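Local coordinates for protein GTN Reductase (Agrobacterium tumefaciens, PDB 5N6G) that probably reduces activated carbon-carbon double bonds with a bound flavin mononucleotide, as an ene-reductase of the Old Yellow Enzyme family, at residues A[97-102]-A[181-186]; A[118-123]-A[194-199]. One frame throughout, in Å; residues are numbered along the deposited sequence.

Contact 1. Residues A[97-102]-A[181-186]. With 8OZ (2-Phenylacrylic acid), chain C; FMN (flavin mononucleotide), chain B.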
loop_
_atom_site.group_PDB
_atom_site.type_symbol
_atom_site.label_atom_id
_atom_site.label_comp_id
_atom_site.label_asym_id
_atom_site.label_seq_id
_atom_site.Cartn_x
_atom_site.Cartn_y
_atom_site.Cartn_z
ATOM N N GLN A 97 3.631 4.776 1.231
ATOM C CA GLN A 97 3.331 3.568 0.462
ATOM C C GLN A 97 3.822 3.792 -0.964
ATOM O O GLN A 97 3.111 4.363 -1.787
ATOM C CB GLN A 97 1.843 3.218 0.476
ATOM C CG GLN A 97 1.663 1.846 -0.172
ATOM C CD GLN A 97 0.242 1.410 -0.428
ATOM O OE1 GLN A 97 -0.555 2.110 -1.058
ATOM N NE2 GLN A 97 -0.064 0.204 -0.001
ATOM N N ILE A 98 5.021 3.316 -1.269
ATOM C CA ILE A 98 5.632 3.623 -2.559
ATOM C C ILE A 98 5.101 2.644 -3.603
ATOM O O ILE A 98 5.048 1.425 -3.385
ATOM C CB ILE A 98 7.169 3.640 -2.462
ATOM C CG1 ILE A 98 7.762 2.295 -2.025
ATOM C CG2 ILE A 98 7.604 4.806 -1.522
ATOM C CD1 ILE A 98 9.324 2.313 -2.036
ATOM N N TRP A 99 4.683 3.182 -4.739
ATOM C CA TRP A 99 3.724 2.526 -5.611
ATOM C C TRP A 99 4.195 2.524 -7.060
ATOM O O TRP A 99 4.772 3.495 -7.537
ATOM C CB TRP A 99 2.428 3.280 -5.511
ATOM C CG TRP A 99 1.181 2.665 -6.043
ATOM C CD1 TRP A 99 0.942 1.358 -6.359
ATOM C CD2 TRP A 99 -0.047 3.365 -6.246
ATOM N NE1 TRP A 99 -0.373 1.208 -6.753
ATOM C CE2 TRP A 99 -1.001 2.427 -6.696
ATOM C CE3 TRP A 99 -0.428 4.701 -6.089
ATOM C CZ2 TRP A 99 -2.308 2.786 -6.972
ATOM C CZ3 TRP A 99 -1.711 5.063 -6.366
ATOM C CH2 TRP A 99 -2.645 4.115 -6.818
ATOM N N HIS A 100 3.933 1.428 -7.754
ATOM C CA HIS A 100 3.978 1.382 -9.207
ATOM C C HIS A 100 2.772 0.573 -9.645
ATOM O O HIS A 100 2.614 -0.590 -9.253
ATOM C CB HIS A 100 5.284 0.759 -9.744
ATOM C CG HIS A 100 5.506 0.991 -11.197
ATOM N ND1 HIS A 100 4.593 0.642 -12.166
ATOM C CD2 HIS A 100 6.556 1.546 -11.848
ATOM C CE1 HIS A 100 5.062 0.996 -13.351
ATOM N NE2 HIS A 100 6.257 1.535 -13.186
ATOM N N VAL A 101 1.923 1.180 -10.459
ATOM C CA VAL A 101 0.671 0.541 -10.859
ATOM C C VAL A 101 0.808 -0.495 -11.960
ATOM O O VAL A 101 -0.147 -1.250 -12.195
ATOM C CB VAL A 101 -0.364 1.553 -11.371
ATOM C CG1 VAL A 101 -0.701 2.524 -10.264
ATOM C CG2 VAL A 101 0.130 2.288 -12.609
ATOM N N GLY A 102 1.936 -0.546 -12.653
ATOM C CA GLY A 102 2.045 -1.430 -13.802
ATOM C C GLY A 102 0.950 -1.195 -14.818
ATOM O O GLY A 102 0.720 -0.073 -15.275
ATOM N N ASN A 181 -2.896 -5.768 -4.314
ATOM C CA ASN A 181 -4.049 -5.278 -5.074
ATOM C C ASN A 181 -3.815 -5.179 -6.579
ATOM O O ASN A 181 -4.349 -4.293 -7.242
ATOM C CB ASN A 181 -4.518 -3.943 -4.518
ATOM C CG ASN A 181 -4.933 -4.060 -3.073
ATOM O OD1 ASN A 181 -5.379 -5.121 -2.635
ATOM N ND2 ASN A 181 -4.792 -2.991 -2.328
ATOM N N GLY A 182 -3.128 -6.167 -7.140
ATOM C CA GLY A 182 -3.046 -6.265 -8.598
ATOM C C GLY A 182 -2.141 -5.270 -9.289
ATOM O O GLY A 182 -2.248 -5.132 -10.507
ATOM N N TYR A 183 -1.282 -4.562 -8.567
ATOM C CA TYR A 183 -0.392 -3.589 -9.188
ATOM C C TYR A 183 0.898 -4.281 -9.637
ATOM O O TYR A 183 0.932 -5.501 -9.797
ATOM C CB TYR A 183 -0.214 -2.391 -8.261
ATOM C CG TYR A 183 -1.545 -1.657 -8.140
ATOM C CD1 TYR A 183 -2.099 -1.011 -9.227
ATOM C CD2 TYR A 183 -2.270 -1.658 -6.952
ATOM C CE1 TYR A 183 -3.314 -0.335 -9.135
ATOM C CE2 TYR A 183 -3.502 -1.000 -6.862
ATOM C CZ TYR A 183 -4.000 -0.335 -7.949
ATOM O OH TYR A 183 -5.203 0.323 -7.877
ATOM N N LEU A 184 1.935 -3.511 -9.960
ATOM C CA LEU A 184 3.045 -4.069 -10.749
ATOM C C LEU A 184 3.655 -5.308 -10.098
ATOM O O LEU A 184 3.905 -6.306 -10.782
ATOM C CB LEU A 184 4.130 -3.024 -10.977
ATOM C CG LEU A 184 5.312 -3.511 -11.836
ATOM C CD1 LEU A 184 4.875 -3.784 -13.259
ATOM C CD2 LEU A 184 6.479 -2.501 -11.795
ATOM N N ILE A 185 3.998 -5.232 -8.812
ATOM C CA ILE A 185 4.700 -6.351 -8.193
ATOM C C ILE A 185 3.812 -7.581 -8.204
ATOM O O ILE A 185 4.274 -8.692 -8.494
ATOM C CB ILE A 185 5.171 -5.983 -6.778
ATOM C CG1 ILE A 185 6.213 -4.857 -6.858
ATOM C CG2 ILE A 185 5.814 -7.189 -6.093
ATOM C CD1 ILE A 185 6.635 -4.278 -5.518
ATOM N N GLU A 186 2.523 -7.403 -7.910
ATOM C CA GLU A 186 1.578 -8.516 -7.946
ATOM C C GLU A 186 1.400 -9.068 -9.345
ATOM O O GLU A 186 1.137 -10.265 -9.520
ATOM C CB GLU A 186 0.200 -8.101 -7.434
ATOM C CG GLU A 186 -0.053 -8.503 -6.049
ATOM C CD GLU A 186 -1.523 -8.785 -5.733
ATOM O OE1 GLU A 186 -2.437 -8.765 -6.613
ATOM O OE2 GLU A 186 -1.735 -9.033 -4.541
HETATM C C4 8OZ C . -8.888 2.573 -4.582
HETATM C C5 8OZ C . -8.877 3.439 -5.651
HETATM C C6 8OZ C . -7.719 3.613 -6.376
HETATM C C7 8OZ C . -6.565 2.936 -6.023
HETATM C C8 8OZ C . -5.313 -0.013 -4.096
HETATM C C 8OZ C . -4.159 2.121 -4.464
HETATM O O 8OZ C . -4.345 -0.523 -3.586
HETATM C C1 8OZ C . -5.292 1.435 -4.486
HETATM C C2 8OZ C . -6.561 2.074 -4.935
HETATM C C3 8OZ C . -7.742 1.887 -4.223
HETATM O O1 8OZ C . -6.409 -0.685 -4.353
HETATM N N1 FMN B . -5.042 -0.030 -0.504
HETATM C C2 FMN B . -3.723 0.233 -0.781
HETATM O O2 FMN B . -2.829 -0.624 -0.601
HETATM N N3 FMN B . -3.364 1.482 -1.240
HETATM C C4 FMN B . -4.229 2.528 -1.502
HETATM O O4 FMN B . -3.799 3.622 -1.867
HETATM C C4A FMN B . -5.620 2.231 -1.237
HETATM N N5 FMN B . -6.501 3.181 -1.428
HETATM C C5A FMN B . -7.802 2.939 -1.019
HETATM C C6 FMN B . -8.725 3.974 -1.107
HETATM C C7 FMN B . -10.011 3.825 -0.607
HETATM C C7M FMN B . -10.967 4.989 -0.696
HETATM C C8 FMN B . -10.395 2.616 -0.015
HETATM C C8M FMN B . -11.759 2.442 0.593
HETATM C C9 FMN B . -9.483 1.566 0.054
HETATM C C9A FMN B . -8.187 1.726 -0.436
HETATM N N10 FMN B . -7.207 0.723 -0.277
HETATM C C10 FMN B . -5.922 0.933 -0.694
HETATM C "C1'" FMN B . -7.552 -0.470 0.510
HETATM C "C2'" FMN B . -7.509 -0.169 2.002
HETATM O "O2'" FMN B . -6.172 0.129 2.419
HETATM C "C3'" FMN B . -8.049 -1.311 2.863
HETATM O "O3'" FMN B . -7.336 -2.510 2.567
HETATM C "C4'" FMN B . -9.541 -1.575 2.664
HETATM O "O4'" FMN B . -10.282 -0.362 2.818
HETATM C "C5'" FMN B . -10.063 -2.653 3.596
HETATM O "O5'" FMN B . -9.928 -2.239 4.971
HETATM P P FMN B . -11.154 -1.713 5.897
HETATM O O1P FMN B . -12.117 -2.877 5.991
HETATM O O2P FMN B . -11.769 -0.554 5.132
HETATM O O3P FMN B . -10.512 -1.333 7.181
HETATM O O HOH W 1 3.176 -2.750 -7.242
#

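Contact 2. Residues A[118-123]-A[194-199]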
loop_
_atom_site.group_PDB
_atom_site.type_symbol
_atom_site.label_atom_id
_atom_site.label_comp_id
_atom_site.label_asym_id
_atom_site.label_seq_id
_atom_site.Cartn_x
_atom_site.Cartn_y
_atom_site.Cartn_z
ATOM N N ALA A 118 4.118 -3.612 -17.915
ATOM C CA ALA A 118 3.687 -4.781 -17.159
ATOM C C ALA A 118 4.631 -5.941 -17.452
ATOM O O ALA A 118 5.362 -5.919 -18.444
ATOM C CB ALA A 118 2.248 -5.150 -17.528
ATOM N N PRO A 119 4.606 -6.997 -16.627
ATOM C CA PRO A 119 5.400 -8.192 -16.970
ATOM C C PRO A 119 5.028 -8.802 -18.304
ATOM O O PRO A 119 5.901 -9.296 -19.030
ATOM C CB PRO A 119 5.108 -9.150 -15.810
ATOM C CG PRO A 119 3.849 -8.665 -15.199
ATOM C CD PRO A 119 3.889 -7.176 -15.352
ATOM N N SER A 120 3.746 -8.766 -18.660
ATOM C CA SER A 120 3.236 -9.305 -19.906
ATOM C C SER A 120 2.173 -8.367 -20.450
ATOM O O SER A 120 1.488 -7.673 -19.687
ATOM C CB SER A 120 2.617 -10.700 -19.724
ATOM O OG SER A 120 3.589 -11.630 -19.279
ATOM N N ALA A 121 2.011 -8.391 -21.765
ATOM C CA ALA A 121 1.132 -7.440 -22.456
ATOM C C ALA A 121 -0.291 -8.006 -22.477
ATOM O O ALA A 121 -0.810 -8.445 -23.505
ATOM C CB ALA A 121 1.651 -7.160 -23.863
ATOM N N ILE A 122 -0.905 -8.000 -21.292
ATOM C CA ILE A 122 -2.291 -8.436 -21.094
ATOM C C ILE A 122 -3.050 -7.262 -20.481
ATOM O O ILE A 122 -2.757 -6.853 -19.350
ATOM C CB ILE A 122 -2.384 -9.670 -20.188
ATOM C CG1 ILE A 122 -1.528 -10.804 -20.756
ATOM C CG2 ILE A 122 -3.846 -10.121 -20.088
ATOM C CD1 ILE A 122 -1.308 -11.932 -19.760
ATOM N N THR A 123 -4.001 -6.716 -21.238
ATOM C CA THR A 123 -4.782 -5.575 -20.783
ATOM C C THR A 123 -5.692 -5.977 -19.623
ATOM O O THR A 123 -6.325 -7.038 -19.651
ATOM C CB THR A 123 -5.624 -5.018 -21.929
ATOM O OG1 THR A 123 -4.786 -4.705 -23.054
ATOM C CG2 THR A 123 -6.360 -3.746 -21.488
ATOM N N ASN A 194 1.324 -12.921 -15.574
ATOM C CA ASN A 194 2.732 -13.171 -15.861
ATOM C C ASN A 194 2.815 -14.396 -16.770
ATOM O O ASN A 194 2.662 -15.528 -16.309
ATOM C CB ASN A 194 3.517 -13.385 -14.583
ATOM C CG ASN A 194 4.988 -13.547 -14.844
ATOM O OD1 ASN A 194 5.388 -13.936 -15.939
ATOM N ND2 ASN A 194 5.806 -13.251 -13.840
ATOM N N GLN A 195 3.051 -14.162 -18.052
ATOM C CA GLN A 195 3.262 -15.221 -19.031
ATOM C C GLN A 195 4.681 -15.145 -19.575
ATOM O O GLN A 195 4.959 -15.615 -20.686
ATOM C CB GLN A 195 2.231 -15.142 -20.158
ATOM C CG GLN A 195 0.844 -15.415 -19.641
ATOM C CD GLN A 195 -0.217 -15.464 -20.715
ATOM O OE1 GLN A 195 -0.022 -14.963 -21.828
ATOM N NE2 GLN A 195 -1.361 -16.071 -20.388
ATOM N N ARG A 196 5.583 -14.569 -18.778
ATOM C CA ARG A 196 6.972 -14.452 -19.200
ATOM C C ARG A 196 7.644 -15.810 -19.254
ATOM O O ARG A 196 7.299 -16.733 -18.511
ATOM C CB ARG A 196 7.759 -13.548 -18.261
ATOM C CG ARG A 196 7.232 -12.150 -18.132
ATOM C CD ARG A 196 8.094 -11.345 -17.176
ATOM N NE ARG A 196 9.395 -11.005 -17.756
ATOM C CZ ARG A 196 9.641 -9.898 -18.460
ATOM N NH1 ARG A 196 8.679 -9.021 -18.701
ATOM N NH2 ARG A 196 10.863 -9.645 -18.922
ATOM N N THR A 197 8.653 -15.899 -20.128
ATOM C CA THR A 197 9.448 -17.101 -20.325
ATOM C C THR A 197 10.913 -16.904 -19.948
ATOM O O THR A 197 11.743 -17.744 -20.307
ATOM C CB THR A 197 9.349 -17.550 -21.784
ATOM O OG1 THR A 197 9.853 -16.505 -22.625
ATOM C CG2 THR A 197 7.907 -17.848 -22.148
ATOM N N ASP A 198 11.259 -15.824 -19.258
ATOM C CA ASP A 198 12.621 -15.577 -18.805
ATOM C C ASP A 198 12.716 -15.845 -17.298
ATOM O O ASP A 198 11.860 -16.533 -16.719
ATOM C CB ASP A 198 13.049 -14.153 -19.188
ATOM C CG ASP A 198 12.210 -13.047 -18.512
ATOM O OD1 ASP A 198 11.269 -13.334 -17.727
ATOM O OD2 ASP A 198 12.523 -11.862 -18.787
ATOM N N ASP A 199 13.747 -15.294 -16.652
ATOM C CA ASP A 199 13.974 -15.531 -15.230
ATOM C C ASP A 199 12.916 -14.896 -14.337
ATOM O O ASP A 199 12.953 -15.123 -13.123
ATOM C CB ASP A 199 15.339 -14.981 -14.791
ATOM C CG ASP A 199 16.506 -15.762 -15.350
ATOM O OD1 ASP A 199 16.293 -16.871 -15.887
ATOM O OD2 ASP A 199 17.641 -15.250 -15.243
#

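Contact 1. Residues A[97-102]-A[181-186]
W99 points the pyrrole edge of its indole at the face of Y183 in a T-shaped stack: the ring planes stand at 89°, and NE1 sits over the tyrosine ring near its CG side, 3.4 Å from Y183 CG. W99 has CG anti to its backbone N (chi1 -166°), which sends the indole off the end of strand 94-99 into the substrate pocket. The benzene ring of the indole therefore comes up to the 2-phenylacrylic acid, W99 CZ2 lying 3.2 Å from its methylene carbon C. V101 fills the angle between the two rings, with CG1 over one face of the indole and CB against Y183 CD1. Y183 also borders the ligand carboxylate with its CE2 edge, while its hydroxyl is hydrogen-bonded to that of Y65.

Behind the aromatic pair, L184 lays CD2 over one face of the H100 imidazole, a CH-pi contact 3.8 Å from the ring centroid. That ring is held in rotation by the in-plane bond from G102 N to H100 ND1 (3.0 Å) and, on its other nitrogen, by Q61. The backbones are joined by L184 N to H100 O, 3.1 Å at 163°; a water that accepts from I185 N also lies within hydrogen-bonding distance of H100 O and probably adds a second link at the first turn of helix 184-189, for which Y183 is the N-cap residue.

Toward the flavin, Q97 runs extended and pairs its amide with the pyrimidine edge, OE1 taking FMN N3 and NE2 giving to FMN O2. N181 ND2 and H178 both hydrogen-bond 8OZ, the N181 bond to carboxylate O measuring 2.8 Å. A ligand gripped above the flavin by residues at and just beyond the C-terminal ends of strands 94-99 and 174-178 marks the C-terminal mouth of an Old Yellow Enzyme TIM barrel.

Contact 2. Residues A[118-123]-A[194-199]
S120 and N194 bring two irregular loops together, their CA atoms 5.6 Å apart, with A121 at the centre of an inverse gamma turn just beyond. S120 has OG anti to its carbonyl carbon (chi1 -62°), and there it accepts Q195 N at 2.9 Å in a nearly straight bond. The next amide is taken within its own loop: N194 OD1 accepts R196 N, closing an Asx turn, while N194 ND2 is held by the carbonyls of F188 and Y200.

R196 bends at chi3 (72°), which carries its guanidinium back to the other loop. NH1 bonds P119 O at 2.8 Å, in the carbonyl plane on a lone pair but at a bent 139°, and it also reaches the carbonyl of L148. On another side of the group, NE and NH2 grip D198 side-on, one to each carboxylate oxygen, with NH2 to OD2 at 2.8 Å. The R196 methylenes lie along P119, CD 3.9 Å from P119 CB. Farther out, I122 CD1 meets the amide end of Q195, CD1 to CD 3.8 Å, the two chains crossing at about a right angle.

D198 probably balances the charge of R196, while NH1, on the side of the group turned to the other loop, ties the carbonyls of P119 and L148 together.

Contact 1 is wholly buried at the C-terminal mouth of the barrel, near the centre of the chain, whereas contact 2 lies farther out and is partly exposed, about 15 Å away between centres. They are not independent: L184 CD1 packs against P119 CD at 4.1 Å, and helix 184-189, whose first turn belongs to contact 1, presents F188 to both P119 and R196 in contact 2. The segments alternate along the chain, 97-102 and 118-123 being followed by 181-186 and 194-199, so the same two connections are brought together twice. Chemistry follows place: aromatic rings, flavin and ligand dominate inside, while an arginine-aspartate pair and side-chain-to-backbone bonds tie the outer loops away from the active site.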